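Local atomic coordinates of disulfide oxidoreductase (Xylella fastidiosa, PDB entry 2REM), a protein that probably catalyses disulfide bond formation in proteins of the bacterial periplasm, as a thioredoxin-fold oxidoreductase of the DsbA family. Residues His42-Leu47 against Phe172-Leu176; Arg89-Met94 against Phe117-Tyr121; Pro111-Ala115 against Phe128-Phe132; Pro5-Tyr11 against Ile178-Leu182. All coordinates share one frame; numbering follows the deposited sequence.

Interaction 1: residues His42-Leu47 against Phe172-Leu176; sequences HFDSKL and FEDTL
The rings of F43 and F172 form an offset stack, their centroids 4.7 Å apart and their planes tilted by 27°. One face of the F172 ring receives F43, whose CB lies 3.7 Å from the F172 ring centroid, displaced toward the rim, while H42 brings its CB to the edge of that same ring. The F43 ring has CB of L47, one turn on, above the centre of one face, and CD2 of L176 at its edge, 3.7 Å from F43 CZ. The F43 ring is sent along the flank of its helix by a chi1 of -174°, CG lying opposite the backbone N, and there F172 lies alongside, pointing the other way. CD2 of L176 also meets CD1 of L47 at 4.1 Å, which extends the apolar seam by a turn. Toward solvent the character changes: K46 crosses E173 nearly at right angles, yet its NZ stays 4.1 Å from E173 OE1, so the opposite charges are near without forming a salt bridge. T175 adds little here and bonds through OG1 to D171. The two helix segments run at 43° to each other, both against the central sheet: L47 and T175 rest on I159. Such pairing of the C-terminal helix with the helix that starts at the CxxC sequence, C37 to C40, is characteristic of the thioredoxin fold.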
loop_
_atom_site.group_PDB
_atom_site.type_symbol
_atom_site.label_atom_id
_atom_site.label_comp_id
_atom_site.label_asym_id
_atom_site.label_seq_id
_atom_site.Cartn_x
_atom_site.Cartn_y
_atom_site.Cartn_z
ATOM N N HIS A 42 -11.286 -1.898 -4.884
ATOM C CA HIS A 42 -12.181 -3.041 -4.732
ATOM C C HIS A 42 -11.641 -4.018 -3.702
ATOM O O HIS A 42 -12.398 -4.678 -3.002
ATOM C CB HIS A 42 -12.381 -3.744 -6.072
ATOM C CG HIS A 42 -13.134 -2.930 -7.083
ATOM N ND1 HIS A 42 -13.128 -3.227 -8.429
ATOM C CD2 HIS A 42 -13.911 -1.827 -6.946
ATOM C CE1 HIS A 42 -13.880 -2.354 -9.076
ATOM N NE2 HIS A 42 -14.360 -1.488 -8.198
ATOM N N PHE A 43 -10.324 -4.091 -3.612
ATOM C CA PHE A 43 -9.662 -5.035 -2.755
ATOM C C PHE A 43 -9.642 -4.565 -1.320
ATOM O O PHE A 43 -9.545 -5.377 -0.406
ATOM C CB PHE A 43 -8.226 -5.179 -3.244
ATOM C CG PHE A 43 -7.423 -6.243 -2.557
ATOM C CD1 PHE A 43 -7.987 -7.457 -2.164
ATOM C CD2 PHE A 43 -6.062 -6.051 -2.373
ATOM C CE1 PHE A 43 -7.190 -8.463 -1.563
ATOM C CE2 PHE A 43 -5.274 -7.032 -1.784
ATOM C CZ PHE A 43 -5.852 -8.233 -1.383
ATOM N N ASP A 44 -9.712 -3.250 -1.113
ATOM C CA ASP A 44 -9.332 -2.734 0.180
ATOM C C ASP A 44 -10.129 -3.324 1.334
ATOM O O ASP A 44 -9.556 -3.685 2.352
ATOM C CB ASP A 44 -9.342 -1.216 0.227
ATOM C CG ASP A 44 -8.805 -0.704 1.545
ATOM O OD1 ASP A 44 -7.574 -0.868 1.839
ATOM O OD2 ASP A 44 -9.636 -0.198 2.301
ATOM N N SER A 45 -11.438 -3.456 1.174
ATOM C CA SER A 45 -12.255 -3.962 2.277
ATOM C C SER A 45 -11.865 -5.384 2.638
ATOM O O SER A 45 -11.767 -5.698 3.823
ATOM C CB SER A 45 -13.744 -3.875 1.961
ATOM O OG SER A 45 -14.078 -4.853 0.999
ATOM N N LYS A 46 -11.652 -6.233 1.625
ATOM C CA LYS A 46 -11.220 -7.623 1.851
ATOM C C LYS A 46 -9.836 -7.618 2.509
ATOM O O LYS A 46 -9.578 -8.396 3.433
ATOM C CB LYS A 46 -11.202 -8.473 0.555
ATOM C CG LYS A 46 -12.504 -9.191 0.224
ATOM C CD LYS A 46 -12.395 -10.085 -1.036
ATOM C CE LYS A 46 -13.729 -10.750 -1.399
ATOM N NZ LYS A 46 -14.677 -9.829 -2.113
ATOM N N LEU A 47 -8.970 -6.720 2.039
ATOM C CA LEU A 47 -7.611 -6.642 2.540
ATOM C C LEU A 47 -7.586 -6.140 3.983
ATOM O O LEU A 47 -6.844 -6.656 4.816
ATOM C CB LEU A 47 -6.774 -5.721 1.655
ATOM C CG LEU A 47 -5.313 -5.524 2.094
ATOM C CD1 LEU A 47 -4.509 -6.825 2.154
ATOM C CD2 LEU A 47 -4.670 -4.575 1.153
ATOM N N PHE A 172 -8.641 -11.627 -5.745
ATOM C CA PHE A 172 -8.390 -11.129 -4.380
ATOM C C PHE A 172 -8.266 -12.251 -3.362
ATOM O O PHE A 172 -7.342 -12.238 -2.551
ATOM C CB PHE A 172 -9.479 -10.171 -3.949
ATOM C CG PHE A 172 -9.526 -8.908 -4.764
ATOM C CD1 PHE A 172 -10.721 -8.203 -4.897
ATOM C CD2 PHE A 172 -8.393 -8.463 -5.432
ATOM C CE1 PHE A 172 -10.775 -7.046 -5.653
ATOM C CE2 PHE A 172 -8.432 -7.294 -6.203
ATOM C CZ PHE A 172 -9.631 -6.599 -6.321
ATOM N N GLU A 173 -9.193 -13.214 -3.413
ATOM C CA GLU A 173 -9.161 -14.360 -2.496
ATOM C C GLU A 173 -7.907 -15.209 -2.643
ATOM O O GLU A 173 -7.307 -15.610 -1.652
ATOM C CB GLU A 173 -10.396 -15.242 -2.638
ATOM C CG GLU A 173 -11.290 -15.178 -1.424
ATOM C CD GLU A 173 -11.936 -13.824 -1.260
ATOM O OE1 GLU A 173 -12.492 -13.311 -2.267
ATOM O OE2 GLU A 173 -11.897 -13.272 -0.132
ATOM N N ASP A 174 -7.539 -15.494 -3.886
ATOM C CA ASP A 174 -6.320 -16.244 -4.184
ATOM C C ASP A 174 -5.116 -15.471 -3.656
ATOM O O ASP A 174 -4.187 -16.024 -3.068
ATOM C CB ASP A 174 -6.229 -16.463 -5.695
ATOM C CG ASP A 174 -5.062 -17.334 -6.103
ATOM O OD1 ASP A 174 -4.395 -16.976 -7.114
ATOM O OD2 ASP A 174 -4.808 -18.384 -5.441
ATOM N N THR A 175 -5.124 -14.173 -3.897
ATOM C CA THR A 175 -4.038 -13.330 -3.429
ATOM C C THR A 175 -3.845 -13.464 -1.920
ATOM O O THR A 175 -2.704 -13.605 -1.449
ATOM C CB THR A 175 -4.272 -11.872 -3.834
ATOM O OG1 THR A 175 -4.092 -11.797 -5.238
ATOM C CG2 THR A 175 -3.246 -10.955 -3.190
ATOM N N LEU A 176 -4.953 -13.452 -1.181
ATOM C CA LEU A 176 -4.916 -13.539 0.281
ATOM C C LEU A 176 -4.541 -14.943 0.755
ATOM O O LEU A 176 -3.812 -15.084 1.740
ATOM C CB LEU A 176 -6.231 -13.062 0.891
ATOM C CG LEU A 176 -6.431 -11.528 0.792
ATOM C CD1 LEU A 176 -7.689 -11.081 1.539
ATOM C CD2 LEU A 176 -5.211 -10.735 1.274
#

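Interaction 2: residues Arg89-Met94 against Phe117-Tyr121; sequences RSHTAM and FYAGY
S90 and M94, one turn apart on their helix, each press a carbon onto an aromatic face, and here the packing is tight. CB of S90 sits over the centre of the Y121 ring, 3.6 Å from its centroid in a CH-pi contact. M94 reaches F117 with its terminal atoms: SD stands 4.3 Å from the F117 ring centroid, only 7° off the normal, a Met-aromatic contact, and CE approaches the same face nearer the rim, 3.8 Å from the centroid. Bends at chi2 and chi3 fold the methionine back over this ring and bring CE against the hydroxyl end of Y118 as well. F117 in turn points the edge atom CD2 at the middle of the Y118 ring, the two planes standing nearly perpendicular. The polar atoms inside are provided for: S90 OG bonds to V86 O and accepts from a water, 2.9 Å from OG, that also hydrogen-bonds to Y118 OH. The outer side is looser. R89 is exposed; its aliphatic part passes the Y121 ring, with CD 3.6 Å from Y121 CD1, and its guanidinium extends beyond, at 39° to the ring plane, with NH1 3.4 Å from Y121 O. Deeper in, Y118 leans on A77 and A81 of helix 71-83, tying a third helix to the pair. Aromatic packing among successive helices of this kind builds the helical domain that DsbA proteins carry as an insertion in the thioredoxin fold.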
loop_
_atom_site.group_PDB
_atom_site.type_symbol
_atom_site.label_atom_id
_atom_site.label_comp_id
_atom_site.label_asym_id
_atom_site.label_seq_id
_atom_site.Cartn_x
_atom_site.Cartn_y
_atom_site.Cartn_z
ATOM N N ARG A 89 -8.345 6.732 8.515
ATOM C CA ARG A 89 -9.748 7.144 8.572
ATOM C C ARG A 89 -10.282 7.623 7.208
ATOM O O ARG A 89 -11.478 7.666 7.007
ATOM C CB ARG A 89 -9.933 8.267 9.589
ATOM C CG ARG A 89 -9.064 9.449 9.240
ATOM C CD ARG A 89 -9.314 10.672 10.071
ATOM N NE ARG A 89 -9.398 10.400 11.487
ATOM C CZ ARG A 89 -9.385 11.347 12.422
ATOM N NH1 ARG A 89 -9.268 12.628 12.081
ATOM N NH2 ARG A 89 -9.495 11.014 13.700
ATOM N N SER A 90 -9.398 7.994 6.292
ATOM C CA SER A 90 -9.858 8.573 5.028
ATOM C C SER A 90 -9.647 7.618 3.841
ATOM O O SER A 90 -9.989 7.955 2.710
ATOM C CB SER A 90 -9.157 9.911 4.773
ATOM O OG SER A 90 -7.772 9.698 4.571
ATOM N N HIS A 91 -9.085 6.439 4.100
ATOM C CA HIS A 91 -8.549 5.591 3.022
ATOM C C HIS A 91 -9.648 5.123 2.060
ATOM O O HIS A 91 -9.550 5.302 0.833
ATOM C CB HIS A 91 -7.843 4.373 3.641
ATOM C CG HIS A 91 -6.876 3.710 2.718
ATOM N ND1 HIS A 91 -6.969 2.380 2.367
ATOM C CD2 HIS A 91 -5.783 4.193 2.084
ATOM C CE1 HIS A 91 -5.970 2.074 1.556
ATOM N NE2 HIS A 91 -5.242 3.159 1.362
ATOM N N THR A 92 -10.679 4.511 2.623
ATOM C CA THR A 92 -11.878 4.079 1.884
ATOM C C THR A 92 -12.543 5.269 1.219
ATOM O O THR A 92 -12.905 5.210 0.048
ATOM C CB THR A 92 -12.871 3.401 2.827
ATOM O OG1 THR A 92 -12.235 2.241 3.391
ATOM C CG2 THR A 92 -14.152 2.999 2.080
ATOM N N ALA A 93 -12.680 6.359 1.971
ATOM C CA ALA A 93 -13.286 7.571 1.430
ATOM C C ALA A 93 -12.514 8.121 0.224
ATOM O O ALA A 93 -13.116 8.617 -0.751
ATOM C CB ALA A 93 -13.401 8.625 2.525
ATOM N N MET A 94 -11.187 8.044 0.271
ATOM C CA MET A 94 -10.408 8.502 -0.876
ATOM C C MET A 94 -10.703 7.620 -2.099
ATOM O O MET A 94 -10.937 8.128 -3.171
ATOM C CB MET A 94 -8.901 8.581 -0.583
ATOM C CG MET A 94 -8.093 8.964 -1.821
ATOM S SD MET A 94 -8.532 10.595 -2.489
ATOM C CE MET A 94 -7.544 11.584 -1.408
ATOM N N PHE A 117 -10.148 17.826 0.278
ATOM C CA PHE A 117 -10.522 16.493 0.709
ATOM C C PHE A 117 -10.148 16.264 2.182
ATOM O O PHE A 117 -11.001 15.885 3.009
ATOM C CB PHE A 117 -9.886 15.423 -0.190
ATOM C CG PHE A 117 -10.170 14.034 0.264
ATOM C CD1 PHE A 117 -11.371 13.416 -0.087
ATOM C CD2 PHE A 117 -9.295 13.376 1.117
ATOM C CE1 PHE A 117 -11.670 12.142 0.350
ATOM C CE2 PHE A 117 -9.596 12.075 1.577
ATOM C CZ PHE A 117 -10.779 11.463 1.172
ATOM N N TYR A 118 -8.874 16.504 2.505
ATOM C CA TYR A 118 -8.386 16.244 3.843
ATOM C C TYR A 118 -8.913 17.248 4.867
ATOM O O TYR A 118 -8.976 16.939 6.065
ATOM C CB TYR A 118 -6.850 16.133 3.831
ATOM C CG TYR A 118 -6.454 14.858 3.124
ATOM C CD1 TYR A 118 -6.690 13.616 3.725
ATOM C CD2 TYR A 118 -5.873 14.885 1.860
ATOM C CE1 TYR A 118 -6.352 12.420 3.086
ATOM C CE2 TYR A 118 -5.511 13.684 1.189
ATOM C CZ TYR A 118 -5.765 12.467 1.818
ATOM O OH TYR A 118 -5.403 11.301 1.201
ATOM N N ALA A 119 -9.331 18.427 4.395
ATOM C CA ALA A 119 -10.020 19.385 5.260
ATOM C C ALA A 119 -11.226 18.721 5.936
ATOM O O ALA A 119 -11.609 19.087 7.044
ATOM C CB ALA A 119 -10.461 20.613 4.486
ATOM N N GLY A 120 -11.810 17.726 5.271
ATOM C CA GLY A 120 -12.943 17.011 5.811
ATOM C C GLY A 120 -12.543 16.158 7.001
ATOM O O GLY A 120 -13.393 15.790 7.807
ATOM N N TYR A 121 -11.251 15.845 7.094
ATOM C CA TYR A 121 -10.712 15.042 8.206
ATOM C C TYR A 121 -9.974 15.898 9.252
ATOM O O TYR A 121 -9.174 15.381 10.040
ATOM C CB TYR A 121 -9.842 13.896 7.668
ATOM C CG TYR A 121 -10.687 12.994 6.838
ATOM C CD1 TYR A 121 -11.459 11.989 7.439
ATOM C CD2 TYR A 121 -10.835 13.219 5.460
ATOM C CE1 TYR A 121 -12.306 11.186 6.675
ATOM C CE2 TYR A 121 -11.672 12.424 4.701
ATOM C CZ TYR A 121 -12.399 11.419 5.311
ATOM O OH TYR A 121 -13.244 10.663 4.566
HETATM O O HOH W 1 -5.904 9.204 2.474
#

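Interaction 3: residues Pro111-Ala115 against Phe128-Phe132; sequences PDELA and FVATF
L114 meets two phenylalanines one turn apart, F128 and F132, with different parts of its side chain. Its CB lies 3.4 Å from CE2 of F128, and with the L114 carbonyl carbon over one face of that ring the aromatic group is laid against the helix backbone itself. Farther out, the branch CD1 crosses to F132 at about a right angle and touches F132 CE1 at 3.5 Å. A115, with no bulk beyond CB, lets the F128 ring come close: its CB is 3.9 Å from F128 CD2. P111 closes the other end, its CB packing between CG2 of V129 at 4.2 Å and CD2 of F132 at 4.1 Å. No hydrogen bond joins the segments, and the seam is held by apolar contact alone. It illustrates how consecutive helices of the DsbA helical domain fold onto one another: the chain leaves helix 111-119, turns, and returns as helix 125-132, the two segments running at 126° with axes 9.9 Å apart. Both phenylalanines have CG anti to the backbone N, which carries their rings toward the partner helix side by side. A second shell of contacts surrounds these groups. The F128 ring also meets the Y118 ring, their planes about 15° apart, and touches A80, while L114 reaches A77 and F132 reaches R76, all three on helix 71-83. At the start of helix 111-119, OE1 of E113 accepts a hydrogen bond from the backbone N of G110; within helix 125-132, OG1 of T131 bonds to R127 O.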
loop_
_atom_site.group_PDB
_atom_site.type_symbol
_atom_site.label_atom_id
_atom_site.label_comp_id
_atom_site.label_asym_id
_atom_site.label_seq_id
_atom_site.Cartn_x
_atom_site.Cartn_y
_atom_site.Cartn_z
ATOM N N PRO A 111 -2.573 19.686 -4.890
ATOM C CA PRO A 111 -2.653 19.890 -3.473
ATOM C C PRO A 111 -3.916 20.648 -3.100
ATOM O O PRO A 111 -4.388 20.481 -2.000
ATOM C CB PRO A 111 -1.392 20.727 -3.150
ATOM C CG PRO A 111 -0.979 21.313 -4.458
ATOM C CD PRO A 111 -1.354 20.286 -5.468
ATOM N N ASP A 112 -4.494 21.455 -3.989
ATOM C CA ASP A 112 -5.722 22.113 -3.526
ATOM C C ASP A 112 -7.000 21.272 -3.548
ATOM O O ASP A 112 -7.807 21.405 -2.635
ATOM C CB ASP A 112 -5.888 23.585 -3.956
ATOM C CG ASP A 112 -5.929 23.779 -5.440
ATOM O OD1 ASP A 112 -5.077 24.564 -5.942
ATOM O OD2 ASP A 112 -6.819 23.183 -6.089
ATOM N N GLU A 113 -7.169 20.391 -4.531
ATOM C CA GLU A 113 -8.247 19.410 -4.469
ATOM C C GLU A 113 -7.966 18.518 -3.258
ATOM O O GLU A 113 -8.875 18.126 -2.559
ATOM C CB GLU A 113 -8.283 18.510 -5.699
ATOM C CG GLU A 113 -8.916 19.109 -6.948
ATOM C CD GLU A 113 -7.887 19.674 -7.908
ATOM O OE1 GLU A 113 -6.665 19.575 -7.637
ATOM O OE2 GLU A 113 -8.314 20.228 -8.938
ATOM N N LEU A 114 -6.698 18.188 -3.040
ATOM C CA LEU A 114 -6.381 17.236 -1.990
ATOM C C LEU A 114 -6.587 17.883 -0.638
ATOM O O LEU A 114 -7.116 17.257 0.280
ATOM C CB LEU A 114 -4.971 16.675 -2.142
ATOM C CG LEU A 114 -4.766 15.749 -3.366
ATOM C CD1 LEU A 114 -3.289 15.420 -3.513
ATOM C CD2 LEU A 114 -5.630 14.470 -3.226
ATOM N N ALA A 115 -6.172 19.133 -0.509
ATOM C CA ALA A 115 -6.340 19.822 0.771
ATOM C C ALA A 115 -7.817 19.918 1.122
ATOM O O ALA A 115 -8.183 19.774 2.292
ATOM C CB ALA A 115 -5.672 21.193 0.768
ATOM N N PHE A 128 -1.900 20.627 5.297
ATOM C CA PHE A 128 -1.882 19.620 4.256
ATOM C C PHE A 128 -0.853 19.973 3.181
ATOM O O PHE A 128 -0.046 19.129 2.817
ATOM C CB PHE A 128 -3.217 19.365 3.565
ATOM C CG PHE A 128 -3.120 18.222 2.587
ATOM C CD1 PHE A 128 -3.136 16.911 3.054
ATOM C CD2 PHE A 128 -2.861 18.460 1.238
ATOM C CE1 PHE A 128 -2.970 15.849 2.173
ATOM C CE2 PHE A 128 -2.692 17.391 0.332
ATOM C CZ PHE A 128 -2.750 16.098 0.805
ATOM N N VAL A 129 -0.895 21.205 2.693
ATOM C CA VAL A 129 0.032 21.643 1.629
ATOM C C VAL A 129 1.488 21.564 2.070
ATOM O O VAL A 129 2.336 21.036 1.335
ATOM C CB VAL A 129 -0.325 23.045 1.068
ATOM C CG1 VAL A 129 0.782 23.553 0.131
ATOM C CG2 VAL A 129 -1.648 22.963 0.339
ATOM N N ALA A 130 1.764 22.045 3.283
ATOM C CA ALA A 130 3.102 21.968 3.841
ATOM C C ALA A 130 3.549 20.525 3.959
ATOM O O ALA A 130 4.708 20.233 3.781
ATOM C CB ALA A 130 3.179 22.661 5.196
ATOM N N THR A 131 2.622 19.623 4.265
ATOM C CA THR A 131 3.003 18.252 4.488
ATOM C C THR A 131 3.247 17.592 3.142
ATOM O O THR A 131 4.262 16.927 2.948
ATOM C CB THR A 131 1.929 17.492 5.294
ATOM O OG1 THR A 131 1.723 18.165 6.540
ATOM C CG2 THR A 131 2.411 16.062 5.595
ATOM N N PHE A 132 2.297 17.797 2.230
ATOM C CA PHE A 132 2.355 17.268 0.882
ATOM C C PHE A 132 3.659 17.700 0.193
ATOM O O PHE A 132 4.261 16.915 -0.497
ATOM C CB PHE A 132 1.169 17.833 0.102
ATOM C CG PHE A 132 0.956 17.209 -1.238
ATOM C CD1 PHE A 132 0.269 16.004 -1.346
ATOM C CD2 PHE A 132 1.383 17.866 -2.399
ATOM C CE1 PHE A 132 0.033 15.432 -2.581
ATOM C CE2 PHE A 132 1.158 17.297 -3.659
ATOM C CZ PHE A 132 0.484 16.067 -3.744
#

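Interaction 4: residues Pro5-Tyr11 against Ile178-Leu182; sequences PVVGEDY and ITDYL
I178 meets the N-terminal segment with both of its branches, coming in at about a right angle to D10. CG2 lies 3.4 Å from the D10 carbonyl oxygen, CD1 rests 3.7 Å from D10 CB, and CG1 packs against CG of P5. The loop that receives it is tied to itself: OD2 of D10 takes the backbone N-H of V6 at 2.8 Å through its anti lone pair, with an N-H...O angle of 153°, and also bonds to H3. The V6 carbonyl oxygen in turn accepts from the backbone N of both E9 and D10. This loop leads into strand 11-13, an edge strand of the central sheet, so the contact fastens the N-terminal end of the chain to the C-terminal helix of the thioredoxin fold. I178 and L182 continue inward to V167 on the neighbouring strand. One turn after I178, Y181 turns a ring face to P5: CD of P5 is 3.8 Å from the Y181 ring centroid, a CH-pi contact over the face. The ring is carried out to this position with CG anti to the backbone N (chi1 161°). Its hydroxyl ends at a water that donates to P5 O at 2.6 Å and hydrogen-bonds to the hydroxyls of Y181 and Y11 as well. L182, next in the chain, sets CD2 over the centre of the Y11 ring, 3.8 Å from the centroid and 6° off the normal. CA of V7 lies against the opposite face of Y11, leaving the ring sandwiched, while its OH bonds to R185 farther along the helix.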
loop_
_atom_site.group_PDB
_atom_site.type_symbol
_atom_site.label_atom_id
_atom_site.label_comp_id
_atom_site.label_asym_id
_atom_site.label_seq_id
_atom_site.Cartn_x
_atom_site.Cartn_y
_atom_site.Cartn_z
ATOM N N PRO A 5 0.712 -22.752 -3.035
ATOM C CA PRO A 5 1.351 -21.795 -3.928
ATOM C C PRO A 5 2.721 -22.288 -4.376
ATOM O O PRO A 5 3.481 -22.856 -3.571
ATOM C CB PRO A 5 1.525 -20.565 -3.042
ATOM C CG PRO A 5 0.332 -20.645 -2.127
ATOM C CD PRO A 5 0.236 -22.110 -1.799
ATOM N N VAL A 6 3.013 -22.036 -5.647
ATOM C CA VAL A 6 4.212 -22.491 -6.350
ATOM C C VAL A 6 4.903 -21.239 -6.834
ATOM O O VAL A 6 4.252 -20.353 -7.397
ATOM C CB VAL A 6 3.811 -23.321 -7.605
ATOM C CG1 VAL A 6 5.041 -23.677 -8.502
ATOM C CG2 VAL A 6 3.045 -24.571 -7.183
ATOM N N VAL A 7 6.211 -21.164 -6.619
ATOM C CA VAL A 7 6.987 -20.040 -7.123
ATOM C C VAL A 7 6.831 -19.987 -8.636
ATOM O O VAL A 7 6.714 -21.027 -9.298
ATOM C CB VAL A 7 8.484 -20.173 -6.752
ATOM C CG1 VAL A 7 9.166 -21.198 -7.622
ATOM C CG2 VAL A 7 9.179 -18.826 -6.846
ATOM N N GLY A 8 6.818 -18.774 -9.170
ATOM C CA GLY A 8 6.609 -18.567 -10.575
ATOM C C GLY A 8 5.170 -18.707 -11.045
ATOM O O GLY A 8 4.881 -18.339 -12.170
ATOM N N GLU A 9 4.272 -19.255 -10.224
ATOM C CA GLU A 9 2.840 -19.309 -10.582
ATOM C C GLU A 9 2.059 -18.411 -9.661
ATOM O O GLU A 9 1.302 -17.557 -10.102
ATOM C CB GLU A 9 2.238 -20.726 -10.462
ATOM C CG GLU A 9 2.953 -21.833 -11.154
ATOM C CD GLU A 9 2.204 -23.157 -10.997
ATOM O OE1 GLU A 9 1.200 -23.179 -10.227
ATOM O OE2 GLU A 9 2.609 -24.160 -11.635
ATOM N N ASP A 10 2.266 -18.597 -8.361
ATOM C CA ASP A 10 1.474 -17.925 -7.347
ATOM C C ASP A 10 2.214 -16.788 -6.664
ATOM O O ASP A 10 1.604 -15.917 -6.064
ATOM C CB ASP A 10 0.997 -18.955 -6.334
ATOM C CG ASP A 10 0.230 -20.073 -6.995
ATOM O OD1 ASP A 10 -0.847 -19.791 -7.545
ATOM O OD2 ASP A 10 0.717 -21.218 -7.010
ATOM N N TYR A 11 3.539 -16.822 -6.731
ATOM C CA TYR A 11 4.335 -15.745 -6.179
ATOM C C TYR A 11 5.690 -15.830 -6.868
ATOM O O TYR A 11 6.025 -16.854 -7.445
ATOM C CB TYR A 11 4.483 -15.856 -4.635
ATOM C CG TYR A 11 5.265 -17.090 -4.201
ATOM C CD1 TYR A 11 6.669 -17.043 -4.054
ATOM C CD2 TYR A 11 4.617 -18.309 -3.965
ATOM C CE1 TYR A 11 7.387 -18.186 -3.673
ATOM C CE2 TYR A 11 5.335 -19.445 -3.583
ATOM C CZ TYR A 11 6.716 -19.370 -3.446
ATOM O OH TYR A 11 7.439 -20.487 -3.082
ATOM N N ILE A 178 -2.608 -16.995 -0.925
ATOM C CA ILE A 178 -1.180 -17.179 -1.205
ATOM C C ILE A 178 -0.396 -16.426 -0.136
ATOM O O ILE A 178 0.646 -16.897 0.338
ATOM C CB ILE A 178 -0.802 -16.660 -2.622
ATOM C CG1 ILE A 178 -1.485 -17.484 -3.719
ATOM C CG2 ILE A 178 0.739 -16.584 -2.826
ATOM C CD1 ILE A 178 -1.590 -16.687 -5.028
ATOM N N THR A 179 -0.897 -15.254 0.235
ATOM C CA THR A 179 -0.271 -14.455 1.280
ATOM C C THR A 179 -0.254 -15.251 2.586
ATOM O O THR A 179 0.779 -15.313 3.259
ATOM C CB THR A 179 -1.003 -13.124 1.491
ATOM O OG1 THR A 179 -1.029 -12.412 0.261
ATOM C CG2 THR A 179 -0.302 -12.276 2.547
ATOM N N ASP A 180 -1.390 -15.857 2.931
ATOM C CA ASP A 180 -1.495 -16.712 4.126
ATOM C C ASP A 180 -0.439 -17.799 4.114
ATOM O O ASP A 180 0.253 -18.018 5.110
ATOM C CB ASP A 180 -2.872 -17.368 4.222
ATOM C CG ASP A 180 -3.942 -16.407 4.636
ATOM O OD1 ASP A 180 -3.613 -15.329 5.159
ATOM O OD2 ASP A 180 -5.118 -16.745 4.439
ATOM N N TYR A 181 -0.332 -18.497 2.986
ATOM C CA TYR A 181 0.682 -19.545 2.835
ATOM C C TYR A 181 2.097 -19.001 3.094
ATOM O O TYR A 181 2.877 -19.624 3.828
ATOM C CB TYR A 181 0.600 -20.203 1.435
ATOM C CG TYR A 181 1.859 -20.948 1.059
ATOM C CD1 TYR A 181 2.864 -20.326 0.331
ATOM C CD2 TYR A 181 2.061 -22.266 1.481
ATOM C CE1 TYR A 181 4.034 -21.003 -0.003
ATOM C CE2 TYR A 181 3.221 -22.945 1.169
ATOM C CZ TYR A 181 4.207 -22.297 0.421
ATOM O OH TYR A 181 5.365 -22.956 0.093
ATOM N N LEU A 182 2.419 -17.866 2.472
ATOM C CA LEU A 182 3.758 -17.262 2.592
ATOM C C LEU A 182 4.006 -16.756 4.001
ATOM O O LEU A 182 5.120 -16.890 4.515
ATOM C CB LEU A 182 3.944 -16.092 1.618
ATOM C CG LEU A 182 3.928 -16.410 0.119
ATOM C CD1 LEU A 182 3.859 -15.091 -0.647
ATOM C CD2 LEU A 182 5.178 -17.221 -0.247
HETATM O O HOH W 2 5.905 -22.597 -2.544
#

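The four contacts fall into two groups within one chain. Interactions 1 and 4, with centres 15 Å apart, use successive parts of helix 172-190 and belong to the thioredoxin fold around the central sheet. Interactions 2 and 3, 12 Å apart, share helix 111-119 and belong to the helical domain; they touch through Y118 and F128, and through M94 and L114, and their segments alternate along the chain. That pair is nested within the loop closed by interaction 1, itself nested within interaction 4, as expected of an inserted domain. The groups meet where D44 packs against H91 and T92, linking helix 38-52, which starts at the probable redox-active CxxC, to helix 87-101.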